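Local coordinates for UPF0434 family protein (Haloferax volcanii, PDB 6F5Z) that binds a putative methyltransferase as a Trm112-type subunit and probably activates it, the pair forming a holoenzyme in this halophilic archaeon, at residues C[9-14]-C[38-43]. Residues are numbered along the deposited sequence; the frame is centred on the assembly and turned at random.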
# COMPACT_ATOMS: atom_id res chain seq x y z
N LEU C 9 8.41 13.54 22.39
CA LEU C 9 8.74 12.45 23.28
C LEU C 9 7.90 12.51 24.54
O LEU C 9 7.52 13.60 24.98
CB LEU C 9 10.23 12.49 23.66
CG LEU C 9 11.23 12.32 22.51
CD1 LEU C 9 12.67 12.42 23.05
CD2 LEU C 9 11.05 10.96 21.78
N CYS C 10 7.65 11.36 25.13
CA CYS C 10 6.92 11.29 26.38
C CYS C 10 7.41 10.14 27.20
O CYS C 10 8.17 9.29 26.73
CB CYS C 10 5.42 11.18 26.13
SG CYS C 10 4.95 9.65 25.30
N ASP C 11 7.04 10.12 28.50
CA ASP C 11 7.45 9.04 29.35
C ASP C 11 6.85 7.73 28.82
O ASP C 11 5.66 7.66 28.63
CB ASP C 11 6.92 9.31 30.77
CG ASP C 11 7.53 8.44 31.85
OD1 ASP C 11 7.77 7.23 31.59
OD2 ASP C 11 7.69 8.95 32.99
N PRO C 12 7.65 6.71 28.52
CA PRO C 12 7.07 5.46 27.98
C PRO C 12 6.12 4.77 28.95
O PRO C 12 5.25 4.04 28.49
CB PRO C 12 8.29 4.58 27.72
CG PRO C 12 9.38 5.12 28.63
CD PRO C 12 9.12 6.62 28.65
N LEU C 13 6.25 5.04 30.27
CA LEU C 13 5.39 4.32 31.22
C LEU C 13 3.94 4.74 31.16
O LEU C 13 3.07 3.89 31.18
CB LEU C 13 5.89 4.51 32.64
CG LEU C 13 7.21 3.84 32.99
CD1 LEU C 13 7.70 4.32 34.33
CD2 LEU C 13 7.06 2.31 33.03
N ASP C 14 3.68 6.05 31.13
CA ASP C 14 2.31 6.56 31.19
C ASP C 14 2.00 7.67 30.18
O ASP C 14 0.90 8.26 30.19
CB ASP C 14 2.01 7.04 32.63
CG ASP C 14 2.82 8.27 33.00
OD1 ASP C 14 3.76 8.61 32.25
OD2 ASP C 14 2.49 8.92 34.02
N THR C 38 7.55 13.80 34.59
CA THR C 38 6.87 14.79 35.46
C THR C 38 5.86 14.14 36.42
O THR C 38 5.42 14.81 37.37
CB THR C 38 6.18 15.86 34.61
OG1 THR C 38 5.24 15.23 33.77
CG2 THR C 38 7.19 16.74 33.80
N VAL C 39 5.45 12.89 36.14
CA VAL C 39 4.49 12.17 36.98
C VAL C 39 5.15 11.00 37.67
O VAL C 39 4.98 10.81 38.88
CB VAL C 39 3.28 11.71 36.12
CG1 VAL C 39 2.28 10.88 36.93
CG2 VAL C 39 2.57 12.89 35.46
N THR C 40 5.92 10.20 36.91
CA THR C 40 6.53 9.00 37.50
C THR C 40 7.82 9.28 38.27
O THR C 40 8.26 8.41 39.03
CB THR C 40 6.90 8.00 36.37
OG1 THR C 40 7.93 8.59 35.56
CG2 THR C 40 5.71 7.61 35.52
N GLY C 41 8.49 10.38 37.94
CA GLY C 41 9.79 10.78 38.47
C GLY C 41 10.92 9.95 37.88
O GLY C 41 12.08 10.08 38.30
N GLU C 42 10.62 9.08 36.88
CA GLU C 42 11.67 8.23 36.29
C GLU C 42 12.66 9.11 35.49
O GLU C 42 12.27 10.10 34.87
CB GLU C 42 11.06 7.12 35.41
CG GLU C 42 10.26 6.10 36.22
CD GLU C 42 10.96 5.25 37.27
OE1 GLU C 42 12.22 5.18 37.27
OE2 GLU C 42 10.24 4.62 38.08
N VAL C 43 13.94 8.77 35.57
CA VAL C 43 15.02 9.51 34.93
C VAL C 43 15.50 8.70 33.73
O VAL C 43 15.98 7.58 33.90
CB VAL C 43 16.17 9.82 35.92
CG1 VAL C 43 17.32 10.56 35.19
CG2 VAL C 43 15.66 10.64 37.11
O HOH W 1 6.17 10.89 34.09
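In this Trm112-like protein of the zinc-beta-ribbon clan, an Asx turn in the loop before strand 18-22 meets an ST turn in the hairpin connection between strands 33-37 and 43-47. The hydrogen bonds centre on D11, the buried residue of the contact. D11 CG stands anti to the backbone N (chi1 -166°), which aims the carboxylate at the tip of T40. There T40 OG1 donates to the syn lone pair of D11 OD2 at 2.6 Å, a short bond. The same hydroxyl oxygen accepts from E42 N at 3.0 Å, nearly straight at 167°, closing the ST turn; it can do so because OG1 sits between the backbone N and carbonyl carbon of T40 (chi1 66°). D11 OD1 works in its own loop, taking L13 N at 3.0 Å from above the carboxylate plane and also receiving a hydrogen bond from Y44 OH. Both carboxylate oxygens are thus gripped, which fixes the rotation of the group and probably favours its ionised form.

A water adds an indirect link: it donates to D11 OD2 at 2.7 Å and accepts from T40 N, so T40 is tied to D11 both directly and through solvent.

Van der Waals contacts lie around this polar centre. The aliphatic ones belong to L13, which crosses E42 at about a right angle, its CD1 resting 3.6 Å from E42 CG, and touches T40 CG2 more loosely. Elsewhere on the 9-14 loop, L9 and P12 pack on F99 and P98 of the 24-sterol C-methyltransferase chain, so the loop joins the hairpin to the partner interface. D14, whose OD1 is hydrogen-bonded to S16 OG, lays its other carboxylate oxygen, OD2, against the V39 methyl CG1 at 3.5 Å.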